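Local structure of neural CELL adhesion molecule 1,140 KDA isoform (Homo sapiens, 2VKW) at residues E78-V83 against A99-T104; P110-L115 against K190-H195; R141-R146 against V180-E185. The protein acts as a cell adhesion receptor of neural cells, and is represented here by its two tandem fibronectin type III domains. All coordinates share one frame; numbering follows the deposited sequence.

Contact 1. Residues E78-V83 against A99-T104; sequences ETTYAV and ASEFKT
Tyr81 and Phe102 meet across the pair, their side chains crossing at a slant, where strands 80-89 and 92-103 form an antiparallel hairpin in the first fibronectin type III sandwich, and the tyrosine illustrates the tyrosine corner familiar from this fold. Its CB sits over one face of the Phe102 ring, 3.4 Å from Phe102 CE2. CG follows at 3.9 Å from Phe102 CZ, and the two rings then part: their planes are nearly parallel, at 21°, but so far offset that there is little overlap. CD2 touches both Phe102 CZ and the methyl of Thr104, and CE2 meets that methyl, Thr104 CG2, at 3.8 Å. At the tip, OH is hydrogen-bonded to the backbone N of Lys76, just ahead of the strand, which ties the ring back to the incoming loop. The Phe102 ring comes up against Tyr81 CB because its CG is held between the backbone N and the carbonyl carbon (chi1 73°), a turn that brings the ring across toward the neighbouring strand; Val83 CG1 touches its CE2 at 3.9 Å.

Between the two strands the backbones pair regularly. Tyr81 N donates to Phe102 O almost straight, at 2.7 Å, and Phe102 N returns a bond to Tyr81 O; Val83 and Ser100 repeat the exchange. On the other face of the sheet, Thr80 OG1 touches the extended chain of Lys103 at its CG, one side chain running obliquely over the other. The pairing ends with a substitution of side chain for main chain: Thr104 N still bonds Thr79 O, but Thr79 N turns to the hydroxyl Thr104 OG1 at 2.8 Å, an oxygen also hydrogen-bonded to Lys76 O.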
ATOM      1  N   GLU A  78      12.837   0.184  21.906  1.00 19.87           N
ATOM      2  CA  GLU A  78      12.469   0.136  23.321  1.00 22.01           C
ATOM      3  C   GLU A  78      12.743   1.456  24.015  1.00 20.23           C
ATOM      4  O   GLU A  78      13.326   1.472  25.099  1.00 19.61           O
ATOM      5  CB  GLU A  78      13.278  -0.941  24.053  1.00 24.70           C
ATOM      6  CG  GLU A  78      12.986  -2.353  23.666  1.00 28.93           C
ATOM      7  CD  GLU A  78      13.839  -3.341  24.436  1.00 29.18           C
ATOM      8  OE1 GLU A  78      15.040  -3.476  24.118  1.00 29.82           O
ATOM      9  OE2 GLU A  78      13.310  -3.979  25.367  1.00 32.29           O
ATOM     10  N   THR A  79      12.329   2.559  23.410  1.00 17.92           N
ATOM     11  CA  THR A  79      12.589   3.848  24.025  1.00 18.20           C
ATOM     12  C   THR A  79      11.348   4.730  24.029  1.00 18.68           C
ATOM     13  O   THR A  79      10.633   4.822  23.031  1.00 20.19           O
ATOM     14  CB  THR A  79      13.753   4.565  23.299  1.00 16.76           C
ATOM     15  OG1 THR A  79      14.903   3.708  23.287  1.00 16.53           O
ATOM     16  CG2 THR A  79      14.110   5.865  24.000  1.00 17.45           C
ATOM     17  N   THR A  80      11.096   5.370  25.166  1.00 17.08           N
ATOM     18  CA  THR A  80       9.942   6.242  25.317  1.00 17.44           C
ATOM     19  C   THR A  80      10.249   7.648  24.784  1.00 15.87           C
ATOM     20  O   THR A  80      11.291   8.223  25.089  1.00 15.42           O
ATOM     21  CB  THR A  80       9.521   6.308  26.790  1.00 18.02           C
ATOM     22  OG1 THR A  80       9.220   4.984  27.244  1.00 20.50           O
ATOM     23  CG2 THR A  80       8.292   7.181  26.964  1.00 17.16           C
ATOM     24  N   TYR A  81       9.332   8.177  23.980  1.00 13.75           N
ATOM     25  CA  TYR A  81       9.481   9.496  23.367  1.00 13.22           C
ATOM     26  C   TYR A  81       8.277  10.399  23.566  1.00 13.44           C
ATOM     27  O   TYR A  81       7.178   9.958  23.904  1.00 13.65           O
ATOM     28  CB  TYR A  81       9.685   9.373  21.852  1.00 13.09           C
ATOM     29  CG  TYR A  81      11.005   8.805  21.422  1.00 13.20           C
ATOM     30  CD1 TYR A  81      12.095   9.630  21.188  1.00 11.61           C
ATOM     31  CD2 TYR A  81      11.170   7.433  21.272  1.00 13.96           C
ATOM     32  CE1 TYR A  81      13.318   9.103  20.819  1.00 16.41           C
ATOM     33  CE2 TYR A  81      12.388   6.893  20.903  1.00 14.50           C
ATOM     34  CZ  TYR A  81      13.458   7.733  20.681  1.00 14.28           C
ATOM     35  OH  TYR A  81      14.669   7.191  20.342  1.00 16.28           O
ATOM     36  N   ALA A  82       8.512  11.677  23.310  1.00 13.83           N
ATOM     37  CA  ALA A  82       7.493  12.705  23.375  1.00 13.77           C
ATOM     38  C   ALA A  82       7.572  13.323  21.989  1.00 13.81           C
ATOM     39  O   ALA A  82       8.671  13.606  21.509  1.00 13.50           O
ATOM     40  CB  ALA A  82       7.849  13.749  24.431  1.00 11.47           C
ATOM     41  N   VAL A  83       6.425  13.517  21.342  1.00 13.89           N
ATOM     42  CA  VAL A  83       6.407  14.113  20.012  1.00 14.35           C
ATOM     43  C   VAL A  83       5.343  15.202  19.922  1.00 15.37           C
ATOM     44  O   VAL A  83       4.314  15.122  20.602  1.00 15.09           O
ATOM     45  CB  VAL A  83       6.150  13.043  18.918  1.00 14.09           C
ATOM     46  CG1 VAL A  83       4.833  12.345  19.159  1.00 13.57           C
ATOM     47  CG2 VAL A  83       6.155  13.690  17.547  1.00 12.89           C
ATOM     48  N   ALA A  99       2.402  17.766  23.566  1.00 22.14           N
ATOM     49  CA  ALA A  99       3.325  16.654  23.330  1.00 22.16           C
ATOM     50  C   ALA A  99       2.616  15.319  23.592  1.00 21.09           C
ATOM     51  O   ALA A  99       1.796  15.213  24.504  1.00 23.52           O
ATOM     52  CB  ALA A  99       4.550  16.786  24.234  1.00 21.20           C
ATOM     53  N   SER A 100       2.915  14.313  22.781  1.00 18.29           N
ATOM     54  CA  SER A 100       2.311  12.991  22.943  1.00 16.45           C
ATOM     55  C   SER A 100       3.409  11.989  23.249  1.00 16.13           C
ATOM     56  O   SER A 100       4.434  11.976  22.582  1.00 15.25           O
ATOM     57  CB  SER A 100       1.582  12.559  21.669  1.00 16.96           C
ATOM     58  OG  SER A 100       0.330  13.212  21.542  1.00 20.35           O
ATOM     59  N   GLU A 101       3.194  11.151  24.259  1.00 17.16           N
ATOM     60  CA  GLU A 101       4.184  10.152  24.646  1.00 16.29           C
ATOM     61  C   GLU A 101       3.903   8.815  23.964  1.00 16.28           C
ATOM     62  O   GLU A 101       2.744   8.449  23.762  1.00 17.41           O
ATOM     63  CB  GLU A 101       4.158   9.961  26.162  1.00 17.37           C
ATOM     64  CG  GLU A 101       5.505   9.623  26.785  1.00 21.62           C
ATOM     65  CD  GLU A 101       6.500  10.780  26.678  1.00 23.41           C
ATOM     66  OE1 GLU A 101       6.079  11.893  26.288  1.00 23.24           O
ATOM     67  OE2 GLU A 101       7.696  10.579  26.986  1.00 22.74           O
ATOM     68  N   PHE A 102       4.965   8.095  23.612  1.00 13.58           N
ATOM     69  CA  PHE A 102       4.852   6.783  22.987  1.00 14.32           C
ATOM     70  C   PHE A 102       6.177   6.042  23.193  1.00 16.35           C
ATOM     71  O   PHE A 102       7.198   6.666  23.468  1.00 18.31           O
ATOM     72  CB  PHE A 102       4.545   6.928  21.492  1.00 13.89           C
ATOM     73  CG  PHE A 102       5.712   7.395  20.666  1.00 15.17           C
ATOM     74  CD1 PHE A 102       6.581   6.473  20.076  1.00 16.18           C
ATOM     75  CD2 PHE A 102       5.942   8.757  20.472  1.00 15.85           C
ATOM     76  CE1 PHE A 102       7.664   6.901  19.301  1.00 18.42           C
ATOM     77  CE2 PHE A 102       7.022   9.198  19.700  1.00 16.60           C
ATOM     78  CZ  PHE A 102       7.886   8.269  19.112  1.00 16.99           C
ATOM     79  N   LYS A 103       6.170   4.718  23.069  1.00 14.92           N
ATOM     80  CA  LYS A 103       7.401   3.953  23.253  1.00 15.04           C
ATOM     81  C   LYS A 103       7.645   3.084  22.035  1.00 14.87           C
ATOM     82  O   LYS A 103       6.753   2.372  21.585  1.00 15.79           O
ATOM     83  CB  LYS A 103       7.306   3.072  24.506  1.00 16.34           C
ATOM     84  CG  LYS A 103       8.566   2.249  24.799  1.00 19.09           C
ATOM     85  CD  LYS A 103       8.389   1.405  26.065  1.00 19.75           C
ATOM     86  CE  LYS A 103       9.625   0.570  26.369  1.00 22.33           C
ATOM     87  NZ  LYS A 103       9.511  -0.154  27.678  1.00 25.82           N
ATOM     88  N   THR A 104       8.851   3.141  21.487  1.00 14.29           N
ATOM     89  CA  THR A 104       9.148   2.330  20.317  1.00 14.44           C
ATOM     90  C   THR A 104       9.149   0.856  20.673  1.00 14.24           C
ATOM     91  O   THR A 104       9.383   0.475  21.813  1.00 14.60           O
ATOM     92  CB  THR A 104      10.525   2.677  19.700  1.00 15.07           C
ATOM     93  OG1 THR A 104      11.545   2.561  20.701  1.00 12.88           O
ATOM     94  CG2 THR A 104      10.511   4.097  19.121  1.00 11.85           C
TER

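Contact 2. Residues P110-L115 against K190-H195; sequences PSAPKL and KSKAAH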
ATOM      1  N   PRO A 110      12.135  -6.630  10.005  1.00 14.16           N
ATOM      2  CA  PRO A 110      11.978  -5.331   9.344  1.00 14.55           C
ATOM      3  C   PRO A 110      10.548  -5.085   8.891  1.00 15.80           C
ATOM      4  O   PRO A 110       9.753  -6.014   8.790  1.00 14.22           O
ATOM      5  CB  PRO A 110      12.936  -5.419   8.150  1.00 12.71           C
ATOM      6  CG  PRO A 110      13.860  -6.589   8.490  1.00 15.85           C
ATOM      7  CD  PRO A 110      12.931  -7.546   9.173  1.00 12.46           C
ATOM      8  N   SER A 111      10.219  -3.826   8.629  1.00 16.30           N
ATOM      9  CA  SER A 111       8.887  -3.506   8.145  1.00 17.25           C
ATOM     10  C   SER A 111       9.017  -3.683   6.630  1.00 16.48           C
ATOM     11  O   SER A 111      10.141  -3.744   6.116  1.00 13.77           O
ATOM     12  CB  SER A 111       8.515  -2.060   8.496  1.00 18.05           C
ATOM     13  OG  SER A 111       9.219  -1.137   7.687  1.00 26.16           O
ATOM     14  N   ALA A 112       7.887  -3.793   5.932  1.00 13.79           N
ATOM     15  CA  ALA A 112       7.891  -3.976   4.485  1.00 14.89           C
ATOM     16  C   ALA A 112       8.663  -2.858   3.795  1.00 15.45           C
ATOM     17  O   ALA A 112       8.458  -1.684   4.086  1.00 18.48           O
ATOM     18  CB  ALA A 112       6.456  -4.031   3.949  1.00 10.61           C
ATOM     19  N   PRO A 113       9.569  -3.211   2.878  1.00 15.37           N
ATOM     20  CA  PRO A 113      10.350  -2.202   2.169  1.00 16.90           C
ATOM     21  C   PRO A 113       9.524  -1.313   1.236  1.00 18.94           C
ATOM     22  O   PRO A 113       8.398  -1.646   0.859  1.00 18.23           O
ATOM     23  CB  PRO A 113      11.393  -3.034   1.423  1.00 16.65           C
ATOM     24  CG  PRO A 113      10.703  -4.340   1.218  1.00 15.95           C
ATOM     25  CD  PRO A 113      10.038  -4.566   2.542  1.00 14.74           C
ATOM     26  N   LYS A 114      10.100  -0.169   0.886  1.00 18.82           N
ATOM     27  CA  LYS A 114       9.455   0.789   0.007  1.00 21.87           C
ATOM     28  C   LYS A 114      10.034   0.529  -1.378  1.00 20.45           C
ATOM     29  O   LYS A 114      11.253   0.426  -1.538  1.00 18.76           O
ATOM     30  CB  LYS A 114       9.776   2.210   0.484  1.00 26.04           C
ATOM     31  CG  LYS A 114       8.811   3.277   0.004  1.00 31.46           C
ATOM     32  CD  LYS A 114       8.910   4.525   0.882  1.00 34.88           C
ATOM     33  CE  LYS A 114       7.863   5.568   0.491  1.00 39.28           C
ATOM     34  NZ  LYS A 114       7.773   6.684   1.485  1.00 40.42           N
ATOM     35  N   LEU A 115       9.164   0.423  -2.378  1.00 18.91           N
ATOM     36  CA  LEU A 115       9.613   0.133  -3.734  1.00 18.70           C
ATOM     37  C   LEU A 115       9.475   1.282  -4.731  1.00 19.94           C
ATOM     38  O   LEU A 115       8.401   1.857  -4.903  1.00 19.47           O
ATOM     39  CB  LEU A 115       8.868  -1.096  -4.250  1.00 18.20           C
ATOM     40  CG  LEU A 115       9.050  -2.319  -3.352  1.00 18.41           C
ATOM     41  CD1 LEU A 115       8.152  -3.442  -3.826  1.00 16.68           C
ATOM     42  CD2 LEU A 115      10.521  -2.746  -3.366  1.00 18.65           C
ATOM     43  N   LYS A 190      11.821 -12.451   8.495  1.00 16.99           N
ATOM     44  CA  LYS A 190      11.335 -11.800   7.291  1.00 17.73           C
ATOM     45  C   LYS A 190      10.184 -10.840   7.529  1.00 17.26           C
ATOM     46  O   LYS A 190       9.292 -11.087   8.340  1.00 18.87           O
ATOM     47  CB  LYS A 190      10.917 -12.858   6.255  1.00 21.45           C
ATOM     48  CG  LYS A 190      12.009 -13.881   5.978  1.00 25.37           C
ATOM     49  CD  LYS A 190      11.934 -14.469   4.574  1.00 30.23           C
ATOM     50  CE  LYS A 190      10.844 -15.504   4.419  1.00 30.60           C
ATOM     51  NZ  LYS A 190      10.874 -16.064   3.034  1.00 33.47           N
ATOM     52  N   SER A 191      10.226  -9.730   6.813  1.00 16.74           N
ATOM     53  CA  SER A 191       9.192  -8.711   6.888  1.00 15.63           C
ATOM     54  C   SER A 191       8.011  -9.213   6.075  1.00 16.20           C
ATOM     55  O   SER A 191       8.121 -10.215   5.364  1.00 13.50           O
ATOM     56  CB  SER A 191       9.697  -7.425   6.236  1.00 16.21           C
ATOM     57  OG  SER A 191       9.873  -7.625   4.835  1.00 13.51           O
ATOM     58  N   LYS A 192       6.879  -8.524   6.173  1.00 17.69           N
ATOM     59  CA  LYS A 192       5.739  -8.915   5.360  1.00 19.30           C
ATOM     60  C   LYS A 192       6.168  -8.389   3.993  1.00 17.70           C
ATOM     61  O   LYS A 192       6.992  -7.480   3.917  1.00 16.65           O
ATOM     62  CB  LYS A 192       4.437  -8.266   5.855  1.00 20.84           C
ATOM     63  CG  LYS A 192       4.399  -6.753   5.851  1.00 29.08           C
ATOM     64  CD  LYS A 192       3.055  -6.265   6.403  1.00 35.24           C
ATOM     65  CE  LYS A 192       2.970  -4.738   6.452  1.00 39.05           C
ATOM     66  NZ  LYS A 192       1.624  -4.275   6.920  1.00 41.93           N
ATOM     67  N   ALA A 193       5.635  -8.961   2.922  1.00 17.49           N
ATOM     68  CA  ALA A 193       6.034  -8.558   1.576  1.00 17.73           C
ATOM     69  C   ALA A 193       5.487  -7.235   1.048  1.00 17.79           C
ATOM     70  O   ALA A 193       4.312  -6.922   1.202  1.00 20.30           O
ATOM     71  CB  ALA A 193       5.704  -9.677   0.587  1.00 12.63           C
ATOM     72  N   ALA A 194       6.370  -6.457   0.439  1.00 18.38           N
ATOM     73  CA  ALA A 194       5.997  -5.194  -0.178  1.00 19.80           C
ATOM     74  C   ALA A 194       5.777  -5.606  -1.624  1.00 21.70           C
ATOM     75  O   ALA A 194       6.366  -6.587  -2.084  1.00 21.73           O
ATOM     76  CB  ALA A 194       7.135  -4.198  -0.094  1.00 19.83           C
ATOM     77  N   HIS A 195       4.942  -4.883  -2.354  1.00 22.30           N
ATOM     78  CA  HIS A 195       4.711  -5.285  -3.729  1.00 24.46           C
ATOM     79  C   HIS A 195       4.120  -4.197  -4.581  1.00 22.58           C
ATOM     80  O   HIS A 195       3.721  -3.154  -4.080  1.00 24.25           O
ATOM     81  CB  HIS A 195       3.796  -6.510  -3.754  1.00 26.03           C
ATOM     82  CG  HIS A 195       2.449  -6.269  -3.152  1.00 30.67           C
ATOM     83  ND1 HIS A 195       1.440  -5.611  -3.824  1.00 33.61           N
ATOM     84  CD2 HIS A 195       1.945  -6.585  -1.935  1.00 33.56           C
ATOM     85  CE1 HIS A 195       0.374  -5.535  -3.048  1.00 34.85           C
ATOM     86  NE2 HIS A 195       0.653  -6.118  -1.897  1.00 35.34           N
TER
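Ala194 CB is the methyl on which Ala112, Pro113 and Leu115 converge, at an edge of the second fibronectin type III sandwich where the first strand of the domain, 114-119, enters beside the last, 189-199. The two segments run in nearly the same direction, yet no hydrogen bond joins them, and the seam is made by apolar groups that pack on one another and on backbone carbonyls. Ala194 CB lies 3.8 Å from Pro113 CG on the proline ring and 4.1 Å from the methyl of Ala112. Leu115 adds its CD1 branch, 3.9 Å from the same CB, and CD1 also rests against the peptide leading into His195. Toward the start of both segments, Ala112 CB faces the backbone O of Lys192 at 3.5 Å and the CG of that lysine, while Ser191 CB presses closely on the carbonyl of Pro110.

What positions this inner shell lies mostly in strand 177-186. Backbone bonds of Ser191 to Ala184 and of Ala194 to Val182 fix the later segment, and Leu115 also packs on Val182. On the earlier segment Ser111 is held through backbone and hydroxyl to Asp134, and the ring of Pro113 leans on Tyr143. Ser191 OG stands between its own backbone N and carbonyl carbon (chi1 67°); from there it reaches Pro113 CD at 3.8 Å and takes a hydrogen bond from Ala184 N.

Contact 3. Residues R141-R146 against V180-E185; sequences RHYLVR and VYVVAE
Glu185 O is gripped by two consecutive peptide N-H groups: Arg141 N at 2.9 Å and His142 N at 3.2 Å, both in the plane of the carbonyl. Two residues set against one make a classic beta bulge, found here near the beginning of the antiparallel run of strand 142-149 beside strand 177-186, two central strands of the four-stranded sheet in the second fibronectin type III domain. Past the bulge the pairing is regular. Leu144 and Val183 exchange two bonds, as do Arg146 and Tyr181, the shortest being Tyr181 N to Arg146 O at 2.7 Å; that oxygen also lies near the plane of the Tyr181 ring, at its edge.

The two faces differ in kind. Toward the interior, Val145 and Val182 lie side by side and point the same way, with Val145 CG2 4.0 Å from Val182 CG2, while the other branch of Val145, CG1, meets Val180 CG1. Tyr143 brings its ring obliquely past Val182 and Ala184 of the facing strand, CD1 to Val182 CG1 and CE1 to Ala184 CB, each at 4.1 Å. Leu130 of strand 126-131 closes over Tyr143 and Val182 from the other sheet of the sandwich.

The opposite face is mixed. Glu185 runs extended from a CG anti to the backbone N (chi1 169°), which carries the carboxylate across Leu144, with OE1 3.5 Å from Leu144 CD1. His142 ND1 bonds Leu160 O on the neighbouring strand, and Tyr181 OH bonds both Glu179 and Glu67 of the second subunit. The chemistry thus implies a division of labour: branched aliphatic and aromatic groups fill the core, while on the other face His142 ties to an adjacent strand and Tyr181 to its own strand and to another subunit.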
ATOM      1  N   ARG A 141      19.826  -8.031   6.168  1.00 22.68           N
ATOM      2  CA  ARG A 141      20.886  -8.843   5.599  1.00 26.58           C
ATOM      3  C   ARG A 141      20.567  -9.258   4.173  1.00 27.84           C
ATOM      4  O   ARG A 141      21.459  -9.317   3.331  1.00 29.14           O
ATOM      5  CB  ARG A 141      21.141 -10.079   6.456  1.00 27.88           C
ATOM      6  CG  ARG A 141      21.784  -9.768   7.789  1.00 32.12           C
ATOM      7  CD  ARG A 141      22.732 -10.879   8.182  1.00 36.39           C
ATOM      8  NE  ARG A 141      22.056 -12.173   8.181  1.00 39.22           N
ATOM      9  CZ  ARG A 141      22.666 -13.332   8.386  1.00 39.35           C
ATOM     10  NH1 ARG A 141      23.971 -13.364   8.608  1.00 40.63           N
ATOM     11  NH2 ARG A 141      21.968 -14.458   8.370  1.00 42.02           N
ATOM     12  N   HIS A 142      19.297  -9.529   3.892  1.00 28.20           N
ATOM     13  CA  HIS A 142      18.919  -9.941   2.546  1.00 28.15           C
ATOM     14  C   HIS A 142      17.540  -9.506   2.092  1.00 26.48           C
ATOM     15  O   HIS A 142      16.586  -9.512   2.868  1.00 27.92           O
ATOM     16  CB  HIS A 142      19.012 -11.462   2.421  1.00 30.84           C
ATOM     17  CG  HIS A 142      20.404 -11.988   2.536  1.00 33.59           C
ATOM     18  ND1 HIS A 142      21.380 -11.713   1.603  1.00 34.38           N
ATOM     19  CD2 HIS A 142      20.995 -12.750   3.487  1.00 34.87           C
ATOM     20  CE1 HIS A 142      22.514 -12.283   1.973  1.00 36.02           C
ATOM     21  NE2 HIS A 142      22.306 -12.918   3.113  1.00 36.24           N
ATOM     22  N   TYR A 143      17.449  -9.120   0.824  1.00 23.64           N
ATOM     23  CA  TYR A 143      16.181  -8.745   0.231  1.00 23.16           C
ATOM     24  C   TYR A 143      15.816  -9.929  -0.649  1.00 22.88           C
ATOM     25  O   TYR A 143      16.638 -10.402  -1.427  1.00 24.77           O
ATOM     26  CB  TYR A 143      16.321  -7.502  -0.638  1.00 23.84           C
ATOM     27  CG  TYR A 143      16.361  -6.213   0.128  1.00 24.23           C
ATOM     28  CD1 TYR A 143      15.223  -5.724   0.759  1.00 22.51           C
ATOM     29  CD2 TYR A 143      17.531  -5.461   0.196  1.00 25.61           C
ATOM     30  CE1 TYR A 143      15.244  -4.514   1.435  1.00 25.38           C
ATOM     31  CE2 TYR A 143      17.566  -4.244   0.873  1.00 26.28           C
ATOM     32  CZ  TYR A 143      16.417  -3.774   1.487  1.00 27.20           C
ATOM     33  OH  TYR A 143      16.433  -2.551   2.129  1.00 27.14           O
ATOM     34  N   LEU A 144      14.597 -10.425  -0.500  1.00 21.98           N
ATOM     35  CA  LEU A 144      14.136 -11.548  -1.297  1.00 20.73           C
ATOM     36  C   LEU A 144      13.129 -10.983  -2.281  1.00 19.28           C
ATOM     37  O   LEU A 144      12.233 -10.229  -1.897  1.00 18.80           O
ATOM     38  CB  LEU A 144      13.482 -12.603  -0.399  1.00 21.94           C
ATOM     39  CG  LEU A 144      14.395 -13.198   0.683  1.00 26.24           C
ATOM     40  CD1 LEU A 144      13.587 -14.093   1.618  1.00 27.15           C
ATOM     41  CD2 LEU A 144      15.518 -13.991   0.025  1.00 26.29           C
ATOM     42  N   VAL A 145      13.284 -11.347  -3.548  1.00 18.02           N
ATOM     43  CA  VAL A 145      12.411 -10.861  -4.606  1.00 18.05           C
ATOM     44  C   VAL A 145      11.701 -11.979  -5.371  1.00 19.57           C
ATOM     45  O   VAL A 145      12.347 -12.863  -5.941  1.00 19.41           O
ATOM     46  CB  VAL A 145      13.211 -10.000  -5.617  1.00 18.19           C
ATOM     47  CG1 VAL A 145      12.299  -9.512  -6.730  1.00 17.62           C
ATOM     48  CG2 VAL A 145      13.852  -8.811  -4.900  1.00 16.07           C
ATOM     49  N   ARG A 146      10.371 -11.932  -5.355  1.00 19.43           N
ATOM     50  CA  ARG A 146       9.519 -12.888  -6.064  1.00 20.61           C
ATOM     51  C   ARG A 146       8.774 -12.079  -7.125  1.00 20.90           C
ATOM     52  O   ARG A 146       8.194 -11.033  -6.817  1.00 20.32           O
ATOM     53  CB  ARG A 146       8.495 -13.523  -5.115  1.00 22.32           C
ATOM     54  CG  ARG A 146       8.962 -14.761  -4.388  1.00 24.62           C
ATOM     55  CD  ARG A 146       9.058 -15.947  -5.334  1.00 29.51           C
ATOM     56  NE  ARG A 146       9.352 -17.196  -4.630  1.00 31.03           N
ATOM     57  CZ  ARG A 146       9.533 -18.369  -5.232  1.00 31.91           C
ATOM     58  NH1 ARG A 146       9.447 -18.462  -6.554  1.00 30.18           N
ATOM     59  NH2 ARG A 146       9.813 -19.449  -4.510  1.00 34.32           N
ATOM     60  N   VAL A 180       5.442  -7.830  -8.474  1.00 16.58           N
ATOM     61  CA  VAL A 180       6.710  -8.033  -7.786  1.00 15.75           C
ATOM     62  C   VAL A 180       6.523  -7.945  -6.276  1.00 17.63           C
ATOM     63  O   VAL A 180       5.906  -6.999  -5.778  1.00 18.27           O
ATOM     64  CB  VAL A 180       7.745  -6.955  -8.212  1.00 16.23           C
ATOM     65  CG1 VAL A 180       9.062  -7.168  -7.477  1.00 15.99           C
ATOM     66  CG2 VAL A 180       7.963  -6.999  -9.714  1.00 13.48           C
ATOM     67  N   TYR A 181       7.055  -8.934  -5.557  1.00 17.16           N
ATOM     68  CA  TYR A 181       6.988  -8.967  -4.096  1.00 15.56           C
ATOM     69  C   TYR A 181       8.397  -8.943  -3.504  1.00 16.09           C
ATOM     70  O   TYR A 181       9.257  -9.757  -3.853  1.00 14.50           O
ATOM     71  CB  TYR A 181       6.240 -10.214  -3.601  1.00 15.39           C
ATOM     72  CG  TYR A 181       4.758 -10.175  -3.893  1.00 18.73           C
ATOM     73  CD1 TYR A 181       4.285 -10.320  -5.195  1.00 18.55           C
ATOM     74  CD2 TYR A 181       3.829  -9.935  -2.876  1.00 18.78           C
ATOM     75  CE1 TYR A 181       2.927 -10.225  -5.486  1.00 20.48           C
ATOM     76  CE2 TYR A 181       2.459  -9.835  -3.160  1.00 20.94           C
ATOM     77  CZ  TYR A 181       2.022  -9.983  -4.473  1.00 21.04           C
ATOM     78  OH  TYR A 181       0.685  -9.897  -4.786  1.00 25.15           O
ATOM     79  N   VAL A 182       8.640  -8.001  -2.605  1.00 16.08           N
ATOM     80  CA  VAL A 182       9.951  -7.900  -2.000  1.00 16.57           C
ATOM     81  C   VAL A 182       9.877  -8.024  -0.492  1.00 15.85           C
ATOM     82  O   VAL A 182       9.090  -7.343   0.167  1.00 17.19           O
ATOM     83  CB  VAL A 182      10.632  -6.569  -2.370  1.00 17.81           C
ATOM     84  CG1 VAL A 182      12.013  -6.499  -1.718  1.00 18.71           C
ATOM     85  CG2 VAL A 182      10.742  -6.446  -3.893  1.00 13.05           C
ATOM     86  N   VAL A 183      10.692  -8.919   0.045  1.00 15.92           N
ATOM     87  CA  VAL A 183      10.750  -9.143   1.477  1.00 15.06           C
ATOM     88  C   VAL A 183      12.097  -8.710   2.027  1.00 16.54           C
ATOM     89  O   VAL A 183      13.146  -8.992   1.437  1.00 16.48           O
ATOM     90  CB  VAL A 183      10.552 -10.633   1.829  1.00 16.54           C
ATOM     91  CG1 VAL A 183      10.890 -10.886   3.314  1.00 11.62           C
ATOM     92  CG2 VAL A 183       9.114 -11.036   1.540  1.00 15.29           C
ATOM     93  N   ALA A 184      12.050  -8.015   3.158  1.00 17.00           N
ATOM     94  CA  ALA A 184      13.242  -7.560   3.856  1.00 16.50           C
ATOM     95  C   ALA A 184      13.460  -8.576   4.976  1.00 17.26           C
ATOM     96  O   ALA A 184      12.525  -8.911   5.707  1.00 15.54           O
ATOM     97  CB  ALA A 184      13.013  -6.185   4.441  1.00 14.79           C
ATOM     98  N   GLU A 185      14.686  -9.071   5.108  1.00 18.30           N
ATOM     99  CA  GLU A 185      14.994 -10.059   6.136  1.00 19.63           C
ATOM    100  C   GLU A 185      16.242  -9.699   6.929  1.00 19.68           C
ATOM    101  O   GLU A 185      17.288  -9.405   6.354  1.00 18.36           O
ATOM    102  CB  GLU A 185      15.168 -11.448   5.494  1.00 20.29           C
ATOM    103  CG  GLU A 185      15.741 -12.530   6.414  1.00 22.74           C
ATOM    104  CD  GLU A 185      15.609 -13.946   5.828  1.00 27.46           C
ATOM    105  OE1 GLU A 185      15.480 -14.080   4.585  1.00 26.39           O
ATOM    106  OE2 GLU A 185      15.645 -14.927   6.609  1.00 25.42           O
TER

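In the fold
From the N terminus, contact 1 comes first: it pairs the last two strands of the first domain, closing a short hairpin. The chain then crosses to the second domain, and contacts 1 and 2 stay apart, about 12 Å between nearest atoms. Contact 2 closes nearly the whole second domain, bringing its first strand to its last. Contact 3 opens and shuts within that span, joining 141-146 to 180-185. These two touch directly, since strand 177-186 pairs with strand 189-199 in the same sheet: contact 2 lies at an edge of the sandwich and contact 3 builds the middle of a sheet, and both reach the second subunit.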